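Local coordinates for protein SusD homolog (Bacteroides thetaiotaomicron, PDB 4MRU) that probably binds mucin O-glycans at the cell surface, as a SusD-like outer-membrane lipoprotein with a TPR-like helical fold, at residues 22-27 against 96-101; 30-34 against 89-94. All coordinates share one frame; numbering follows the deposited sequence.

Both contacts join the same two helices, 24-32 and 81-100, and their centres lie about 10 Å apart. Contact 1 pairs the start of the first helix, with the residues just before it, with the end of the second; contact 2 pairs the end of the first, and the turn just after it, with the middle of the second, so the two helices run antiparallel. Along the chain, 30-34 and 89-94 are nested inside the loop closed by 22-27 and 96-101. Thr-27 CG2 packs on Lys-93 O and makes the two patches continuous. The pair belongs to the helical, TPR-like part of the fold, and both contacts lie away from the magnesium-site residue Asn-373.

Contact 1 of 2, residues 22-27 against 96-101; sequences YDLGST and AVLQHE
The phenol ring of Tyr-22 lies against the imidazole of His-100 in a face-to-face stack, the centroids 3.7 Å apart and the planes only 10° from parallel. His-100 CG sits over one face of the phenol, towards its rim; the opposite face has the backbone N of Leu-24 above it, and at the edge, in the ring plane, comes Glu-101 OE2. The two stacked side chains point opposite ways, so that Tyr-22 CB also rests over the imidazole face in a CH-pi contact. With chi1 at 172°, Tyr-22 swings its ring away from its own backbone N and across to the end of helix 81-100. There its hydroxyl donates to Glu-101 OE2 at 2.7 Å, meeting the anti lone pair of that oxygen, the one turned away from the other carboxylate oxygen.

The imidazole is itself fixed: His-100 ND1 donates, nearly in its ring plane, to Ala-96 O at 2.8 Å, one helical turn back. Ala-96 keeps a small methyl here, with CB 3.8 Å from Tyr-22 CE1. Deeper in, Thr-27 CG2 meets Val-97 CG2 at 3.6 Å, while Leu-24, slanting across Glu-101, brings CD2 to 3.8 Å from OE2. Asp-23 suits the helix start, its OD2 taking the backbone N of Ser-26 in an N-terminal capping bond. Val-97 also touches Ala-110 of helix 104-125.

A leucine in place of Tyr-22 would probably leave Glu-101 OE2 without its hydroxyl donor and His-100 without an aromatic face to stack on. One tyrosine thus answers two needs at a helix end: its phenol gives a face to an imidazole and its proton to a carboxylate, with Leu-24 packed beside that carboxylate.

Contact 2 of 2, residues 30-34 against 89-94; sequences GLQGL and ETYPKY
Leu-31 and Lys-93 lie side by side, pointing opposite ways, with Leu-31 CD2 coming to 3.9 Å from Lys-93 CB while the lysine chain runs back over the backbone of 30-31. That chain is extended as far as CE, and its carbons do the packing: CD lies against the carbonyl carbon of Gly-30 and CE stands 3.6 Å from Gly-30 CA. Glycine suits this place because a CB would fall only 2.6 Å from the lysine CE. At the last bond the lysine bends (chi4 54°), which turns NZ back to its own helix, where it donates to Glu-89 O at 3.1 Å. A long, flexible side chain can therefore give its methylenes to the interface and still find its ammonium a partner.

Leu-34, in the turn just after helix 24-32, fills the next position with both methyls. CD1 reaches Thr-90 OG1 at 3.6 Å, the two side chains again passing in opposite senses, and CD2 meets Glu-89 OE1 at 3.5 Å with the glutamate lying aslant to it. These are van der Waals contacts; the oxygens take their hydrogen bonds elsewhere, Thr-90 OG1 with Val-86 O and Glu-89 OE1 with Gln-39 NE2. Bonded within its own helix, the hydroxyl of Thr-90 can be packed against a leucine methyl, while CG2 lies 4.0 Å from Leu-31 CD2.

Leu-31, Leu-34 and Thr-90 all rest on Ile-117 of helix 104-125, which joins them in one apolar patch. Pro-92 interrupts the backbone bonding of helix 81-100, which is kinked there. Branched aliphatic side chains set between antiparallel helices and the turn that follows one of them, with a glycine giving room to a lysine chain, make a packing consistent with the helix-rich, TPR-like fold of the SusD family.

Contact 1 of 2, residues 22-27 against 96-101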
ATOM      1  N   TYR A  22      -2.637 -29.146 -13.245  1.00 42.19           N
ATOM      2  CA  TYR A  22      -1.561 -28.165 -12.987  1.00 42.93           C
ATOM      3  C   TYR A  22      -0.953 -27.505 -14.241  1.00 37.32           C
ATOM      4  O   TYR A  22      -0.578 -28.174 -15.202  1.00 30.63           O
ATOM      5  CB  TYR A  22      -0.435 -28.833 -12.192  1.00 41.04           C
ATOM      6  CG  TYR A  22       0.798 -27.968 -12.032  1.00 35.68           C
ATOM      7  CD1 TYR A  22       0.830 -26.902 -11.109  1.00 33.94           C
ATOM      8  CD2 TYR A  22       1.916 -28.188 -12.819  1.00 34.46           C
ATOM      9  CE1 TYR A  22       1.964 -26.107 -10.969  1.00 34.38           C
ATOM     10  CE2 TYR A  22       3.044 -27.396 -12.698  1.00 36.85           C
ATOM     11  CZ  TYR A  22       3.066 -26.368 -11.766  1.00 32.82           C
ATOM     12  OH  TYR A  22       4.188 -25.604 -11.642  1.00 31.87           O
ATOM     13  N   ASP A  23      -0.819 -26.185 -14.183  1.00 32.20           N
ATOM     14  CA  ASP A  23      -0.215 -25.415 -15.240  1.00 29.98           C
ATOM     15  C   ASP A  23       0.610 -24.300 -14.589  1.00 31.40           C
ATOM     16  O   ASP A  23       0.068 -23.497 -13.813  1.00 28.23           O
ATOM     17  CB  ASP A  23      -1.281 -24.805 -16.152  1.00 35.03           C
ATOM     18  CG  ASP A  23      -0.676 -23.930 -17.210  1.00 42.24           C
ATOM     19  OD1 ASP A  23      -0.091 -24.483 -18.142  1.00 46.24           O
ATOM     20  OD2 ASP A  23      -0.713 -22.692 -17.090  1.00 45.99           O
ATOM     21  N   LEU A  24       1.904 -24.236 -14.903  1.00 28.39           N
ATOM     22  CA  LEU A  24       2.804 -23.323 -14.182  1.00 30.25           C
ATOM     23  C   LEU A  24       2.385 -21.883 -14.419  1.00 26.21           C
ATOM     24  O   LEU A  24       2.325 -21.093 -13.494  1.00 24.60           O
ATOM     25  CB  LEU A  24       4.235 -23.549 -14.608  1.00 32.11           C
ATOM     26  CG  LEU A  24       5.302 -22.598 -14.077  1.00 31.12           C
ATOM     27  CD1 LEU A  24       5.361 -22.536 -12.559  1.00 30.94           C
ATOM     28  CD2 LEU A  24       6.635 -23.059 -14.626  1.00 32.05           C
ATOM     29  N   GLY A  25       2.052 -21.569 -15.667  1.00 25.04           N
ATOM     30  CA  GLY A  25       1.562 -20.247 -16.014  1.00 28.86           C
ATOM     31  C   GLY A  25       0.339 -19.792 -15.247  1.00 27.14           C
ATOM     32  O   GLY A  25       0.294 -18.653 -14.762  1.00 25.00           O
ATOM     33  N   SER A  26      -0.677 -20.652 -15.173  1.00 24.94           N
ATOM     34  CA  SER A  26      -1.900 -20.309 -14.435  0.50 26.45           C
ATOM     35  C   SER A  26      -1.592 -20.128 -12.939  1.00 21.83           C
ATOM     36  O   SER A  26      -2.198 -19.270 -12.281  1.00 25.12           O
ATOM     37  CB  SER A  26      -3.044 -21.325 -14.671  0.50 27.12           C
ATOM     38  OG  SER A  26      -2.668 -22.616 -14.288  0.50 29.17           O
ATOM     39  N   THR A  27      -0.628 -20.882 -12.433  1.00 21.84           N
ATOM     40  CA  THR A  27      -0.273 -20.842 -11.040  1.00 20.94           C
ATOM     41  C   THR A  27       0.455 -19.527 -10.711  1.00 21.12           C
ATOM     42  O   THR A  27       0.156 -18.844  -9.723  1.00 24.35           O
ATOM     43  CB  THR A  27       0.588 -22.070 -10.672  1.00 24.40           C
ATOM     44  OG1 THR A  27      -0.189 -23.262 -10.834  1.00 23.55           O
ATOM     45  CG2 THR A  27       1.042 -21.979  -9.256  1.00 26.55           C
ATOM     46  N   ALA A  96       2.183 -25.925  -5.172  1.00 26.74           N
ATOM     47  CA  ALA A  96       2.096 -26.572  -6.479  1.00 29.39           C
ATOM     48  C   ALA A  96       3.386 -26.343  -7.261  1.00 29.54           C
ATOM     49  O   ALA A  96       3.938 -27.269  -7.880  1.00 29.21           O
ATOM     50  CB  ALA A  96       0.884 -26.078  -7.275  1.00 32.00           C
ATOM     51  N   VAL A  97       3.899 -25.124  -7.212  1.00 24.12           N
ATOM     52  CA  VAL A  97       5.150 -24.847  -7.887  1.00 24.49           C
ATOM     53  C   VAL A  97       6.258 -25.688  -7.324  1.00 27.71           C
ATOM     54  O   VAL A  97       7.047 -26.297  -8.099  1.00 27.67           O
ATOM     55  CB  VAL A  97       5.563 -23.357  -7.778  1.00 24.42           C
ATOM     56  CG1 VAL A  97       6.893 -23.118  -8.470  1.00 25.00           C
ATOM     57  CG2 VAL A  97       4.495 -22.458  -8.372  1.00 24.28           C
ATOM     58  N   LEU A  98       6.332 -25.738  -5.988  1.00 26.54           N
ATOM     59  CA  LEU A  98       7.393 -26.489  -5.314  1.00 30.18           C
ATOM     60  C   LEU A  98       7.292 -27.989  -5.548  1.00 30.17           C
ATOM     61  O   LEU A  98       8.292 -28.649  -5.678  1.00 32.15           O
ATOM     62  CB  LEU A  98       7.377 -26.222  -3.820  1.00 33.32           C
ATOM     63  CG  LEU A  98       8.296 -25.096  -3.322  1.00 36.39           C
ATOM     64  CD1 LEU A  98       8.145 -23.755  -4.048  1.00 37.39           C
ATOM     65  CD2 LEU A  98       8.016 -24.961  -1.831  1.00 33.77           C
ATOM     66  N   GLN A  99       6.107 -28.525  -5.703  1.00 28.70           N
ATOM     67  CA  GLN A  99       6.022 -29.952  -5.897  1.00 32.40           C
ATOM     68  C   GLN A  99       6.187 -30.346  -7.388  1.00 34.23           C
ATOM     69  O   GLN A  99       6.595 -31.479  -7.688  1.00 36.69           O
ATOM     70  CB  GLN A  99       4.755 -30.482  -5.193  1.00 37.74           C
ATOM     71  CG  GLN A  99       3.506 -30.632  -6.012  1.00 53.99           C
ATOM     72  CD  GLN A  99       2.282 -30.879  -5.142  1.00 65.46           C
ATOM     73  OE1 GLN A  99       2.172 -30.373  -4.003  1.00 58.80           O
ATOM     74  NE2 GLN A  99       1.349 -31.661  -5.673  1.00 77.03           N
ATOM     75  N   HIS A 100       6.021 -29.412  -8.327  1.00 29.77           N
ATOM     76  CA  HIS A 100       6.148 -29.760  -9.757  1.00 32.96           C
ATOM     77  C   HIS A 100       7.422 -29.295 -10.446  1.00 30.21           C
ATOM     78  O   HIS A 100       7.778 -29.851 -11.472  1.00 31.84           O
ATOM     79  CB  HIS A 100       4.999 -29.167 -10.549  1.00 34.50           C
ATOM     80  CG  HIS A 100       3.703 -29.829 -10.300  1.00 39.39           C
ATOM     81  ND1 HIS A 100       2.890 -29.484  -9.243  1.00 42.36           N
ATOM     82  CD2 HIS A 100       3.069 -30.826 -10.963  1.00 41.89           C
ATOM     83  CE1 HIS A 100       1.808 -30.243  -9.263  1.00 44.52           C
ATOM     84  NE2 HIS A 100       1.893 -31.063 -10.295  1.00 39.29           N
ATOM     85  N   GLU A 101       8.077 -28.261  -9.922  1.00 26.41           N
ATOM     86  CA  GLU A 101       9.225 -27.637 -10.613  1.00 31.39           C
ATOM     87  C   GLU A 101      10.505 -27.791  -9.808  1.00 33.42           C
ATOM     88  O   GLU A 101      10.503 -27.582  -8.592  1.00 31.88           O
ATOM     89  CB  GLU A 101       8.985 -26.143 -10.839  1.00 29.70           C
ATOM     90  CG  GLU A 101       7.624 -25.759 -11.409  1.00 32.96           C
ATOM     91  CD  GLU A 101       7.363 -26.328 -12.797  1.00 31.47           C
ATOM     92  OE1 GLU A 101       8.345 -26.593 -13.513  1.00 31.72           O
ATOM     93  OE2 GLU A 101       6.176 -26.493 -13.157  1.00 31.06           O
TER

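Contact 2 of 2, residues 30-34 against 89-94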
ATOM      1  N   GLY A  30      -2.054 -16.808 -10.854  1.00 22.26           N
ATOM      2  CA  GLY A  30      -2.831 -16.896  -9.651  1.00 21.79           C
ATOM      3  C   GLY A  30      -2.139 -16.153  -8.503  1.00 22.62           C
ATOM      4  O   GLY A  30      -2.761 -15.384  -7.797  1.00 23.75           O
ATOM      5  N   LEU A  31      -0.847 -16.419  -8.324  1.00 19.81           N
ATOM      6  CA  LEU A  31      -0.050 -15.705  -7.355  1.00 19.43           C
ATOM      7  C   LEU A  31       0.045 -14.205  -7.642  1.00 18.57           C
ATOM      8  O   LEU A  31      -0.064 -13.367  -6.726  1.00 19.54           O
ATOM      9  CB  LEU A  31       1.356 -16.335  -7.289  1.00 21.16           C
ATOM     10  CG  LEU A  31       1.467 -17.719  -6.654  1.00 20.55           C
ATOM     11  CD1 LEU A  31       2.849 -18.317  -6.935  1.00 21.16           C
ATOM     12  CD2 LEU A  31       1.187 -17.663  -5.153  1.00 18.13           C
ATOM     13  N   GLN A  32       0.273 -13.829  -8.904  1.00 19.46           N
ATOM     14  CA  GLN A  32       0.342 -12.405  -9.256  1.00 19.49           C
ATOM     15  C   GLN A  32      -0.966 -11.683  -8.929  1.00 19.81           C
ATOM     16  O   GLN A  32      -0.965 -10.508  -8.543  1.00 19.90           O
ATOM     17  CB  GLN A  32       0.705 -12.230 -10.740  1.00 19.38           C
ATOM     18  CG  GLN A  32       2.098 -12.743 -11.040  1.00 19.60           C
ATOM     19  CD  GLN A  32       2.548 -12.631 -12.497  1.00 18.12           C
ATOM     20  OE1 GLN A  32       1.759 -12.661 -13.445  1.00 21.55           O
ATOM     21  NE2 GLN A  32       3.838 -12.547 -12.667  1.00 21.41           N
ATOM     22  N   GLY A  33      -2.079 -12.413  -9.020  1.00 19.05           N
ATOM     23  CA  GLY A  33      -3.385 -11.894  -8.656  1.00 19.33           C
ATOM     24  C   GLY A  33      -3.723 -11.862  -7.194  1.00 17.69           C
ATOM     25  O   GLY A  33      -4.839 -11.522  -6.829  1.00 19.89           O
ATOM     26  N   LEU A  34      -2.769 -12.223  -6.349  1.00 17.74           N
ATOM     27  CA  LEU A  34      -2.960 -12.134  -4.877  1.00 15.81           C
ATOM     28  C   LEU A  34      -2.114 -11.049  -4.241  1.00 18.00           C
ATOM     29  O   LEU A  34      -2.063 -10.906  -2.998  1.00 21.20           O
ATOM     30  CB  LEU A  34      -2.618 -13.479  -4.282  1.00 16.59           C
ATOM     31  CG  LEU A  34      -3.692 -14.549  -4.505  1.00 17.27           C
ATOM     32  CD1 LEU A  34      -3.141 -15.943  -4.233  1.00 18.59           C
ATOM     33  CD2 LEU A  34      -4.911 -14.279  -3.636  1.00 20.72           C
ATOM     34  N   GLU A  89      -5.515 -18.981  -0.239  1.00 23.12           N
ATOM     35  CA  GLU A  89      -5.363 -19.030  -1.703  1.00 22.88           C
ATOM     36  C   GLU A  89      -3.906 -19.059  -2.143  1.00 22.61           C
ATOM     37  O   GLU A  89      -3.599 -19.574  -3.218  1.00 22.78           O
ATOM     38  CB  GLU A  89      -6.068 -17.870  -2.335  1.00 23.85           C
ATOM     39  CG  GLU A  89      -7.578 -17.995  -2.220  1.00 27.17           C
ATOM     40  CD  GLU A  89      -8.343 -16.830  -2.825  1.00 36.71           C
ATOM     41  OE1 GLU A  89      -7.818 -16.189  -3.752  1.00 37.20           O
ATOM     42  OE2 GLU A  89      -9.492 -16.573  -2.373  1.00 41.64           O
ATOM     43  N   THR A  90      -3.022 -18.481  -1.337  1.00 22.53           N
ATOM     44  CA  THR A  90      -1.616 -18.409  -1.703  1.00 21.17           C
ATOM     45  C   THR A  90      -0.964 -19.788  -1.633  1.00 21.42           C
ATOM     46  O   THR A  90      -0.279 -20.211  -2.580  1.00 19.19           O
ATOM     47  CB  THR A  90      -0.825 -17.402  -0.836  1.00 20.64           C
ATOM     48  OG1 THR A  90      -1.306 -16.074  -1.093  1.00 22.32           O
ATOM     49  CG2 THR A  90       0.630 -17.443  -1.175  1.00 24.38           C
ATOM     50  N   TYR A  91      -1.164 -20.499  -0.528  1.00 20.97           N
ATOM     51  CA  TYR A  91      -0.289 -21.621  -0.251  1.00 21.59           C
ATOM     52  C   TYR A  91      -0.520 -22.832  -1.148  1.00 25.03           C
ATOM     53  O   TYR A  91       0.448 -23.502  -1.493  1.00 24.58           O
ATOM     54  CB  TYR A  91      -0.357 -22.018   1.230  1.00 24.40           C
ATOM     55  CG  TYR A  91       0.585 -21.119   1.996  1.00 26.03           C
ATOM     56  CD1 TYR A  91       1.953 -21.367   2.001  1.00 27.22           C
ATOM     57  CD2 TYR A  91       0.123 -19.972   2.610  1.00 24.71           C
ATOM     58  CE1 TYR A  91       2.818 -20.512   2.628  1.00 26.08           C
ATOM     59  CE2 TYR A  91       0.985 -19.095   3.245  1.00 24.01           C
ATOM     60  CZ  TYR A  91       2.335 -19.369   3.259  1.00 24.69           C
ATOM     61  OH  TYR A  91       3.202 -18.502   3.896  1.00 22.55           O
ATOM     62  N   PRO A  92      -1.759 -23.113  -1.554  1.00 26.62           N
ATOM     63  CA  PRO A  92      -1.871 -24.196  -2.557  1.00 26.83           C
ATOM     64  C   PRO A  92      -1.144 -23.877  -3.897  1.00 24.87           C
ATOM     65  O   PRO A  92      -0.594 -24.775  -4.549  1.00 22.94           O
ATOM     66  CB  PRO A  92      -3.397 -24.340  -2.754  1.00 29.09           C
ATOM     67  CG  PRO A  92      -4.010 -23.696  -1.530  1.00 27.27           C
ATOM     68  CD  PRO A  92      -3.075 -22.563  -1.192  1.00 25.23           C
ATOM     69  N   LYS A  93      -1.094 -22.611  -4.284  1.00 22.20           N
ATOM     70  CA  LYS A  93      -0.402 -22.263  -5.540  1.00 23.74           C
ATOM     71  C   LYS A  93       1.109 -22.331  -5.342  1.00 23.51           C
ATOM     72  O   LYS A  93       1.829 -22.902  -6.178  1.00 24.86           O
ATOM     73  CB  LYS A  93      -0.828 -20.894  -6.026  1.00 21.14           C
ATOM     74  CG  LYS A  93      -2.309 -20.768  -6.366  1.00 22.83           C
ATOM     75  CD  LYS A  93      -2.614 -19.300  -6.666  1.00 22.91           C
ATOM     76  CE  LYS A  93      -4.080 -19.062  -7.033  1.00 25.46           C
ATOM     77  NZ  LYS A  93      -4.971 -19.614  -5.993  1.00 29.70           N
ATOM     78  N   TYR A  94       1.577 -21.783  -4.223  1.00 21.76           N
ATOM     79  CA  TYR A  94       2.998 -21.813  -3.864  1.00 21.83           C
ATOM     80  C   TYR A  94       3.506 -23.244  -3.803  1.00 25.70           C
ATOM     81  O   TYR A  94       4.527 -23.577  -4.418  1.00 21.92           O
ATOM     82  CB  TYR A  94       3.254 -21.110  -2.518  1.00 25.98           C
ATOM     83  CG  TYR A  94       4.741 -21.053  -2.149  1.00 27.86           C
ATOM     84  CD1 TYR A  94       5.601 -20.237  -2.862  1.00 29.10           C
ATOM     85  CD2 TYR A  94       5.269 -21.818  -1.121  1.00 29.24           C
ATOM     86  CE1 TYR A  94       6.952 -20.175  -2.563  1.00 30.40           C
ATOM     87  CE2 TYR A  94       6.642 -21.759  -0.805  1.00 34.49           C
ATOM     88  CZ  TYR A  94       7.474 -20.945  -1.560  1.00 31.78           C
ATOM     89  OH  TYR A  94       8.825 -20.840  -1.350  1.00 33.26           O
TER